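Lipoteichoic acid primase (Listeria monocytogenes, PDB 4UOP) belongs to the sulfatase-like family and holds a magnesium ion in the metal site of its extracellular catalytic domain. Local coordinates at residues B[103-108]-B[373-378]; B[108-113]-B[119-124]; B[357-362]-B[422-427]. All coordinates share one frame; numbering follows the deposited sequence.

Contact 1 (B[103-108]-B[373-378]); sequences VSKSNT and ERYTMP. With MG (magnesium ion), chain J.
The loop leading into helix 107-117, whose Thr108 binds the magnesium ion, is met by Tyr375, which packs on Ser104 and Lys105. Thr108 OG1 binds the magnesium ion at 2.1 Å, and Glu66, Asp284 and His285 bind it too. Tyr375 does not reach the metal; it covers the loop before the helix. Its CG is anti to the backbone N (chi1 -170°), which swings the ring across residues 104 and 105. The backbone N of Lys105 lies 3.8 Å above the Tyr375 ring plane, offset toward the rim. Lys105 then crosses the tyrosine at about a right angle, with its CG 3.3 Å from Tyr375 OH. Ser104 OG approaches the root of the ring, 3.4 Å from Tyr375 CB, while its polar bond goes to Ser122 O. Tyr375 sits at the corner of a classic gamma turn (phi 75°, psi -64°), closed by Thr376 N bonding to Arg374 O at 2.8 Å.

Water does the polar work between the segments. Tyr375 OH donates to a water at 2.6 Å, and the same water donates to Lys105 O. A second water accepts from Val103 N at 3.0 Å and can donate to Glu373 OE1. A third accepts from Arg374 N and has Val103 O and Glu373 OE1 among the acceptors it can donate to. A fourth links Val103 O to Thr376 OG1, 2.7 Å from that hydroxyl.

Lys105 NZ bonds to Tyr124 O. Pro226 of the second subunit packs on Tyr375, and Asp244 of that subunit takes a bond from Asn107 ND2. The contact thus joins the loop entering helix 107-117 to the loop between strands 371-373 and 381-383.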
loop_
_atom_site.group_PDB
_atom_site.type_symbol
_atom_site.label_atom_id
_atom_site.label_comp_id
_atom_site.label_asym_id
_atom_site.label_seq_id
_atom_site.Cartn_x
_atom_site.Cartn_y
_atom_site.Cartn_z
ATOM N N VAL B 103 3.038 -8.847 -6.816
ATOM C CA VAL B 103 2.690 -7.436 -6.925
ATOM C C VAL B 103 2.374 -6.870 -5.561
ATOM O O VAL B 103 2.266 -7.610 -4.589
ATOM C CB VAL B 103 1.519 -7.186 -7.913
ATOM C CG1 VAL B 103 1.871 -7.689 -9.304
ATOM C CG2 VAL B 103 0.229 -7.824 -7.442
ATOM N N SER B 104 2.224 -5.554 -5.494
ATOM C CA SER B 104 2.001 -4.861 -4.242
ATOM C C SER B 104 0.939 -3.759 -4.432
ATOM O O SER B 104 -0.169 -4.057 -4.873
ATOM C CB SER B 104 3.349 -4.289 -3.785
ATOM O OG SER B 104 3.194 -3.652 -2.558
ATOM N N LYS B 105 1.294 -2.504 -4.145
ATOM C CA LYS B 105 0.355 -1.381 -4.109
ATOM C C LYS B 105 -0.206 -1.004 -5.475
ATOM O O LYS B 105 -1.370 -0.625 -5.609
ATOM C CB LYS B 105 1.094 -0.127 -3.571
ATOM C CG LYS B 105 0.826 0.200 -2.116
ATOM C CD LYS B 105 1.703 1.354 -1.585
ATOM C CE LYS B 105 0.924 2.678 -1.589
ATOM N NZ LYS B 105 1.750 3.924 -1.592
ATOM N N SER B 106 0.643 -1.076 -6.486
ATOM C CA SER B 106 0.279 -0.646 -7.836
ATOM C C SER B 106 0.398 -1.831 -8.794
ATOM O O SER B 106 1.423 -2.027 -9.431
ATOM C CB SER B 106 1.193 0.501 -8.250
ATOM O OG SER B 106 0.752 1.088 -9.459
ATOM N N ASN B 107 -0.666 -2.614 -8.898
ATOM C CA ASN B 107 -0.522 -3.982 -9.390
ATOM C C ASN B 107 0.135 -4.141 -10.784
ATOM O O ASN B 107 1.140 -4.845 -10.913
ATOM C CB ASN B 107 -1.822 -4.770 -9.250
ATOM C CG ASN B 107 -3.031 -4.043 -9.797
ATOM O OD1 ASN B 107 -2.920 -3.062 -10.536
ATOM N ND2 ASN B 107 -4.218 -4.550 -9.439
ATOM N N THR B 108 -0.386 -3.452 -11.797
ATOM C CA THR B 108 0.170 -3.546 -13.137
ATOM C C THR B 108 1.651 -3.111 -13.182
ATOM O O THR B 108 2.484 -3.804 -13.748
ATOM C CB THR B 108 -0.623 -2.714 -14.156
ATOM O OG1 THR B 108 -2.019 -3.023 -14.055
ATOM C CG2 THR B 108 -0.139 -3.015 -15.570
ATOM N N GLU B 373 5.504 -13.469 -0.897
ATOM C CA GLU B 373 4.445 -12.502 -1.177
ATOM C C GLU B 373 4.393 -11.451 -0.092
ATOM O O GLU B 373 4.823 -11.695 1.026
ATOM C CB GLU B 373 3.104 -13.221 -1.273
ATOM C CG GLU B 373 3.037 -14.233 -2.408
ATOM C CD GLU B 373 2.922 -13.607 -3.782
ATOM O OE1 GLU B 373 2.646 -12.398 -3.887
ATOM O OE2 GLU B 373 3.105 -14.334 -4.774
ATOM N N ARG B 374 3.868 -10.274 -0.424
ATOM C CA ARG B 374 3.727 -9.208 0.556
ATOM C C ARG B 374 2.532 -8.317 0.252
ATOM O O ARG B 374 1.817 -8.533 -0.728
ATOM C CB ARG B 374 5.010 -8.368 0.609
ATOM C CG ARG B 374 5.172 -7.408 -0.564
ATOM C CD ARG B 374 6.602 -6.909 -0.749
ATOM N NE ARG B 374 7.254 -6.538 0.509
ATOM C CZ ARG B 374 8.459 -5.977 0.587
ATOM N NH1 ARG B 374 9.150 -5.669 -0.510
ATOM N NH2 ARG B 374 8.968 -5.706 1.779
ATOM N N TYR B 375 2.323 -7.335 1.125
ATOM C CA TYR B 375 1.304 -6.293 0.960
ATOM C C TYR B 375 -0.107 -6.778 1.219
ATOM O O TYR B 375 -0.751 -6.306 2.142
ATOM C CB TYR B 375 1.385 -5.620 -0.392
ATOM C CG TYR B 375 0.505 -4.403 -0.485
ATOM C CD1 TYR B 375 0.762 -3.282 0.297
ATOM C CD2 TYR B 375 -0.596 -4.386 -1.326
ATOM C CE1 TYR B 375 -0.035 -2.155 0.209
ATOM C CE2 TYR B 375 -1.402 -3.262 -1.422
ATOM C CZ TYR B 375 -1.121 -2.162 -0.645
ATOM O OH TYR B 375 -1.912 -1.048 -0.710
ATOM N N THR B 376 -0.598 -7.702 0.403
ATOM C CA THR B 376 -1.888 -8.324 0.637
ATOM C C THR B 376 -1.754 -9.556 1.538
ATOM O O THR B 376 -2.751 -10.109 1.991
ATOM C CB THR B 376 -2.552 -8.737 -0.688
ATOM O OG1 THR B 376 -1.673 -9.600 -1.412
ATOM C CG2 THR B 376 -2.863 -7.529 -1.541
ATOM N N MET B 377 -0.514 -9.986 1.781
ATOM C CA MET B 377 -0.209 -11.034 2.753
ATOM C C MET B 377 0.908 -10.518 3.639
ATOM O O MET B 377 1.714 -9.712 3.188
ATOM C CB MET B 377 0.269 -12.309 2.048
ATOM C CG MET B 377 -0.704 -12.816 1.005
ATOM S SD MET B 377 -0.162 -14.362 0.248
ATOM C CE MET B 377 -0.355 -15.513 1.601
ATOM N N PRO B 378 0.976 -10.989 4.889
ATOM C CA PRO B 378 2.080 -10.527 5.734
ATOM C C PRO B 378 3.448 -11.006 5.272
ATOM O O PRO B 378 3.564 -12.064 4.648
ATOM C CB PRO B 378 1.748 -11.103 7.119
ATOM C CG PRO B 378 0.743 -12.164 6.893
ATOM C CD PRO B 378 0.009 -11.815 5.637
HETATM MG MG MG J . -3.176 -4.764 -14.240
HETATM O O HOH W 1 1.122 -10.523 -5.321
HETATM O O HOH W 2 3.618 -9.736 -3.350
HETATM O O HOH W 3 0.033 -8.585 -3.227
HETATM O O HOH W 4 -2.930 -0.518 -2.999
HETATM O O HOH W 5 -4.498 -3.319 -13.204
#

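Contact 2 (B[108-113]-B[119-124]); sequences TADAEW and TFPSGY. With MG (magnesium ion), chain J.
Trp113 sends its indole toward residues 119-124 because CG stands anti to the backbone N (chi1 177°). Thr119 holds OG1 between its backbone N and carbonyl carbon (chi1 68°), which turns the hydroxyl to the indole. Trp113 NE1 donates to Thr119 OG1 at 2.8 Å. The bond is bent, with an angle of 122° at the hydrogen, and is weak. The stronger partner of this hydroxyl is Thr117 OG1. Trp113 CD1 also lies 3.4 Å from Thr119 O.

One helical turn back, Pro121 rests on Asp110. Pro121 CB is 3.7 Å from Asp110 CG and 3.8 Å from Asp110 OD1, an apolar carbon against a buried carboxylate. That carboxylate accepts from Ser106 N through OD2, which ties it to the turn before the helix. Beyond the contact the loop goes on into an ST turn at Ser122. Val432 of helix 412-433 packs on Trp113 and Thr119.

The chain therefore folds back along helix 107-117, the helix that presents Thr108 to the magnesium site of this sulfatase-like domain.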
loop_
_atom_site.group_PDB
_atom_site.type_symbol
_atom_site.label_atom_id
_atom_site.label_comp_id
_atom_site.label_asym_id
_atom_site.label_seq_id
_atom_site.Cartn_x
_atom_site.Cartn_y
_atom_site.Cartn_z
ATOM N N THR B 108 -0.386 -3.452 -11.797
ATOM C CA THR B 108 0.170 -3.546 -13.137
ATOM C C THR B 108 1.651 -3.111 -13.182
ATOM O O THR B 108 2.484 -3.804 -13.748
ATOM C CB THR B 108 -0.623 -2.714 -14.156
ATOM O OG1 THR B 108 -2.019 -3.023 -14.055
ATOM C CG2 THR B 108 -0.139 -3.015 -15.570
ATOM N N ALA B 109 1.945 -1.965 -12.567
ATOM C CA ALA B 109 3.300 -1.446 -12.516
ATOM C C ALA B 109 4.230 -2.325 -11.685
ATOM O O ALA B 109 5.414 -2.441 -12.007
ATOM C CB ALA B 109 3.311 -0.016 -12.008
ATOM N N ASP B 110 3.714 -2.911 -10.607
ATOM C CA ASP B 110 4.487 -3.847 -9.802
ATOM C C ASP B 110 4.826 -5.121 -10.585
ATOM O O ASP B 110 5.899 -5.693 -10.396
ATOM C CB ASP B 110 3.758 -4.204 -8.503
ATOM C CG ASP B 110 3.691 -3.038 -7.527
ATOM O OD1 ASP B 110 4.479 -2.074 -7.666
ATOM O OD2 ASP B 110 2.866 -3.103 -6.601
ATOM N N ALA B 111 3.930 -5.544 -11.472
ATOM C CA ALA B 111 4.222 -6.668 -12.342
ATOM C C ALA B 111 5.389 -6.336 -13.256
ATOM O O ALA B 111 6.341 -7.110 -13.371
ATOM C CB ALA B 111 2.996 -7.051 -13.144
ATOM N N GLU B 112 5.322 -5.174 -13.909
ATOM C CA GLU B 112 6.394 -4.725 -14.771
ATOM C C GLU B 112 7.693 -4.623 -13.983
ATOM O O GLU B 112 8.737 -5.067 -14.462
ATOM C CB GLU B 112 6.056 -3.374 -15.380
ATOM C CG GLU B 112 4.919 -3.409 -16.402
ATOM C CD GLU B 112 4.791 -2.079 -17.125
ATOM O OE1 GLU B 112 5.644 -1.797 -17.983
ATOM O OE2 GLU B 112 3.848 -1.315 -16.805
ATOM N N TRP B 113 7.623 -4.020 -12.795
ATOM C CA TRP B 113 8.799 -3.892 -11.926
ATOM C C TRP B 113 9.473 -5.244 -11.687
ATOM O O TRP B 113 10.714 -5.378 -11.815
ATOM C CB TRP B 113 8.419 -3.248 -10.580
ATOM C CG TRP B 113 9.591 -3.169 -9.654
ATOM C CD1 TRP B 113 10.002 -4.119 -8.776
ATOM C CD2 TRP B 113 10.553 -2.113 -9.575
ATOM N NE1 TRP B 113 11.151 -3.715 -8.136
ATOM C CE2 TRP B 113 11.508 -2.484 -8.606
ATOM C CE3 TRP B 113 10.690 -0.881 -10.216
ATOM C CZ2 TRP B 113 12.587 -1.670 -8.273
ATOM C CZ3 TRP B 113 11.763 -0.073 -9.880
ATOM C CH2 TRP B 113 12.689 -0.467 -8.918
ATOM N N THR B 119 13.553 -7.857 -8.853
ATOM C CA THR B 119 13.549 -7.455 -7.441
ATOM C C THR B 119 12.086 -7.335 -7.037
ATOM O O THR B 119 11.209 -7.185 -7.901
ATOM C CB THR B 119 14.276 -6.109 -7.190
ATOM O OG1 THR B 119 13.548 -5.020 -7.772
ATOM C CG2 THR B 119 15.657 -6.124 -7.750
ATOM N N PHE B 120 11.829 -7.384 -5.733
ATOM C CA PHE B 120 10.460 -7.352 -5.221
ATOM C C PHE B 120 9.866 -5.954 -5.262
ATOM O O PHE B 120 10.557 -4.961 -5.024
ATOM C CB PHE B 120 10.411 -7.909 -3.794
ATOM C CG PHE B 120 10.672 -9.379 -3.718
ATOM C CD1 PHE B 120 9.662 -10.284 -3.966
ATOM C CD2 PHE B 120 11.945 -9.858 -3.412
ATOM C CE1 PHE B 120 9.902 -11.647 -3.902
ATOM C CE2 PHE B 120 12.197 -11.222 -3.351
ATOM C CZ PHE B 120 11.174 -12.123 -3.592
ATOM N N PRO B 121 8.563 -5.862 -5.556
ATOM C CA PRO B 121 7.919 -4.571 -5.377
ATOM C C PRO B 121 7.908 -4.233 -3.898
ATOM O O PRO B 121 8.045 -5.126 -3.063
ATOM C CB PRO B 121 6.508 -4.793 -5.913
ATOM C CG PRO B 121 6.292 -6.249 -5.827
ATOM C CD PRO B 121 7.624 -6.917 -5.956
ATOM N N SER B 122 7.809 -2.958 -3.583
ATOM C CA SER B 122 7.868 -2.521 -2.196
ATOM C C SER B 122 6.604 -2.889 -1.426
ATOM O O SER B 122 5.529 -3.060 -2.017
ATOM C CB SER B 122 8.116 -1.015 -2.143
ATOM O OG SER B 122 8.034 -0.527 -0.829
ATOM N N GLY B 123 6.740 -3.027 -0.107
ATOM C CA GLY B 123 5.583 -3.167 0.783
ATOM C C GLY B 123 4.911 -1.821 1.050
ATOM O O GLY B 123 3.792 -1.773 1.545
ATOM N N TYR B 124 5.602 -0.735 0.711
ATOM C CA TYR B 124 5.246 0.627 1.127
ATOM C C TYR B 124 5.089 1.569 -0.080
ATOM O O TYR B 124 4.069 2.240 -0.205
ATOM C CB TYR B 124 6.346 1.125 2.084
ATOM C CG TYR B 124 6.245 2.548 2.616
ATOM C CD1 TYR B 124 6.578 3.640 1.814
ATOM C CD2 TYR B 124 5.891 2.801 3.946
ATOM C CE1 TYR B 124 6.514 4.939 2.300
ATOM C CE2 TYR B 124 5.828 4.098 4.443
ATOM C CZ TYR B 124 6.141 5.163 3.616
ATOM O OH TYR B 124 6.083 6.452 4.096
HETATM MG MG MG J . -3.176 -4.764 -14.240
HETATM O O HOH W 5 -4.498 -3.319 -13.204
#

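Contact 3 (B[357-362]-B[422-427]); sequences IMFGTD and RKLLQY
Within these two segments, Phe359 is the one residue of 357-362 that touches 422-427, and it meets both backbone and side chains there. Its CE2 lies 3.5 Å from Leu424 O, a helix carbonyl. The same oxygen is 3.9 Å from Phe359 CD2, so the CD2-CE2 side of the ring lies next to this carbonyl. Phe359 CD2 touches Leu424 CD2 at 3.9 Å, and these two side chains run past each other in opposite directions. On the next turn, Tyr427 CB sits at the edge of the phenylalanine ring, in its plane, 4.0 Å from Phe359 CE2. The Phe359 CZ atom reaches the Tyr427 backbone, 3.8 Å from Tyr427 C. The two aromatic side chains cross at about a right angle, but it is the tyrosine's CB that makes contact; its ring leads away.

Phe359 gets there by holding CG anti to its carbonyl carbon, beside the backbone N (chi1 -71°). Leu424 has the same kind of first torsion, and its CD2 branch then extends toward the phenylalanine.

In the next shell, Ser428 and Tyr431 of the same helix and Val37 of helix 34-41 pack on Phe359, while Ile40 of helix 34-41 packs on both Leu424 and Tyr427. The backbone of Phe359 is bonded separately, to the backbone of Ser118 and, through its O, to Lys41 NZ.

Between the two segments the contact is van der Waals packing of an aromatic ring on helix 412-433. Such contacts have little directional demand, so the polar bonds of the loop backbone probably set where the ring lies.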
loop_
_atom_site.group_PDB
_atom_site.type_symbol
_atom_site.label_atom_id
_atom_site.label_comp_id
_atom_site.label_asym_id
_atom_site.label_seq_id
_atom_site.Cartn_x
_atom_site.Cartn_y
_atom_site.Cartn_z
ATOM N N ILE B 357 22.549 -8.682 -9.423
ATOM C CA ILE B 357 21.734 -9.236 -8.357
ATOM C C ILE B 357 20.340 -9.537 -8.927
ATOM O O ILE B 357 19.740 -8.685 -9.590
ATOM C CB ILE B 357 21.676 -8.269 -7.165
ATOM C CG1 ILE B 357 23.036 -8.272 -6.449
ATOM C CG2 ILE B 357 20.581 -8.672 -6.192
ATOM C CD1 ILE B 357 23.316 -7.035 -5.629
ATOM N N MET B 358 19.885 -10.767 -8.744
ATOM C CA MET B 358 18.535 -11.187 -9.150
ATOM C C MET B 358 17.919 -11.941 -7.979
ATOM O O MET B 358 18.523 -12.880 -7.451
ATOM C CB MET B 358 18.584 -12.077 -10.405
ATOM C CG MET B 358 19.039 -11.370 -11.696
ATOM S SD MET B 358 18.887 -12.423 -13.163
ATOM C CE MET B 358 19.994 -13.793 -12.768
ATOM N N PHE B 359 16.719 -11.532 -7.564
ATOM C CA PHE B 359 16.022 -12.219 -6.485
ATOM C C PHE B 359 15.188 -13.369 -7.014
ATOM O O PHE B 359 14.787 -14.241 -6.260
ATOM C CB PHE B 359 15.179 -11.239 -5.683
ATOM C CG PHE B 359 16.010 -10.311 -4.862
ATOM C CD1 PHE B 359 16.602 -9.198 -5.439
ATOM C CD2 PHE B 359 16.283 -10.603 -3.534
ATOM C CE1 PHE B 359 17.418 -8.361 -4.684
ATOM C CE2 PHE B 359 17.097 -9.769 -2.775
ATOM C CZ PHE B 359 17.666 -8.653 -3.354
ATOM N N GLY B 360 14.943 -13.370 -8.316
ATOM C CA GLY B 360 14.292 -14.501 -8.971
ATOM C C GLY B 360 15.260 -15.616 -9.264
ATOM O O GLY B 360 16.481 -15.452 -9.101
ATOM N N THR B 361 14.708 -16.734 -9.719
ATOM C CA THR B 361 15.428 -17.957 -10.011
ATOM C C THR B 361 15.045 -18.473 -11.407
ATOM O O THR B 361 13.902 -18.334 -11.842
ATOM C CB THR B 361 15.071 -19.027 -8.953
ATOM O OG1 THR B 361 15.358 -18.509 -7.647
ATOM C CG2 THR B 361 15.832 -20.313 -9.163
ATOM N N ASP B 362 16.002 -19.079 -12.089
ATOM C CA ASP B 362 15.768 -19.754 -13.355
ATOM C C ASP B 362 14.867 -20.961 -13.095
ATOM O O ASP B 362 15.291 -21.983 -12.565
ATOM C CB ASP B 362 17.102 -20.154 -13.981
ATOM C CG ASP B 362 16.958 -20.975 -15.246
ATOM O OD1 ASP B 362 15.827 -21.223 -15.725
ATOM O OD2 ASP B 362 18.012 -21.380 -15.781
ATOM N N ARG B 422 11.485 -13.429 4.534
ATOM C CA ARG B 422 11.571 -12.130 5.174
ATOM C C ARG B 422 12.921 -11.470 4.899
ATOM O O ARG B 422 12.982 -10.278 4.649
ATOM C CB ARG B 422 11.302 -12.234 6.683
ATOM C CG ARG B 422 9.860 -12.625 7.005
ATOM C CD ARG B 422 9.391 -12.067 8.337
ATOM N NE ARG B 422 10.244 -12.479 9.443
ATOM C CZ ARG B 422 9.976 -12.245 10.730
ATOM N NH1 ARG B 422 8.867 -11.603 11.090
ATOM N NH2 ARG B 422 10.820 -12.669 11.664
ATOM N N LYS B 423 13.994 -12.251 4.942
ATOM C CA LYS B 423 15.333 -11.705 4.733
ATOM C C LYS B 423 15.514 -11.235 3.281
ATOM O O LYS B 423 16.091 -10.177 3.024
ATOM C CB LYS B 423 16.391 -12.750 5.095
ATOM C CG LYS B 423 17.787 -12.174 5.231
ATOM C CD LYS B 423 18.708 -13.155 5.937
ATOM C CE LYS B 423 20.155 -12.687 5.905
ATOM N NZ LYS B 423 21.074 -13.701 6.510
ATOM N N LEU B 424 14.987 -12.011 2.340
ATOM C CA LEU B 424 14.999 -11.626 0.922
ATOM C C LEU B 424 14.295 -10.305 0.655
ATOM O O LEU B 424 14.802 -9.471 -0.101
ATOM C CB LEU B 424 14.329 -12.685 0.052
ATOM C CG LEU B 424 15.121 -13.920 -0.329
ATOM C CD1 LEU B 424 14.248 -14.787 -1.216
ATOM C CD2 LEU B 424 16.421 -13.562 -1.034
ATOM N N LEU B 425 13.129 -10.114 1.269
ATOM C CA LEU B 425 12.399 -8.856 1.128
ATOM C C LEU B 425 13.195 -7.675 1.700
ATOM O O LEU B 425 13.268 -6.612 1.081
ATOM C CB LEU B 425 11.027 -8.943 1.797
ATOM C CG LEU B 425 10.017 -9.935 1.224
ATOM C CD1 LEU B 425 8.719 -9.832 2.008
ATOM C CD2 LEU B 425 9.757 -9.719 -0.261
ATOM N N GLN B 426 13.815 -7.870 2.862
ATOM C CA GLN B 426 14.681 -6.844 3.450
ATOM C C GLN B 426 15.830 -6.472 2.521
ATOM O O GLN B 426 16.089 -5.295 2.269
ATOM C CB GLN B 426 15.264 -7.328 4.781
ATOM C CG GLN B 426 14.263 -7.404 5.917
ATOM C CD GLN B 426 14.775 -8.230 7.095
ATOM O OE1 GLN B 426 15.988 -8.352 7.313
ATOM N NE2 GLN B 426 13.849 -8.796 7.865
ATOM N N TYR B 427 16.530 -7.489 2.037
ATOM C CA TYR B 427 17.650 -7.289 1.130
ATOM C C TYR B 427 17.230 -6.608 -0.175
ATOM O O TYR B 427 17.890 -5.687 -0.627
ATOM C CB TYR B 427 18.343 -8.610 0.827
ATOM C CG TYR B 427 19.433 -8.970 1.818
ATOM C CD1 TYR B 427 19.186 -8.980 3.188
ATOM C CD2 TYR B 427 20.712 -9.313 1.377
ATOM C CE1 TYR B 427 20.187 -9.311 4.098
ATOM C CE2 TYR B 427 21.714 -9.655 2.277
ATOM C CZ TYR B 427 21.449 -9.652 3.637
ATOM O OH TYR B 427 22.453 -9.990 4.527
#

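Contacts 1 and 2 share Thr108 and helix 107-117, and their centres are 8 Å apart. Contact 2 is nested in the chain loop that contact 1 closes. Two probable hydrogen bonds join them: Ser104 OG to Ser122 O at 2.5 Å, and Arg374 NH1 to Pro121 O at 2.8 Å. These bonds tie the loops on which both contacts rest, beside the helix that carries Thr108 to the magnesium ion. Contact 3 lies farther out, its centre 13 Å from that of contact 2 and 15 Å from that of contact 1. Phe120 bridges the gap, with its CG 3.6 Å from Leu425 CD2 and its CE2 3.8 Å from Phe359 CB.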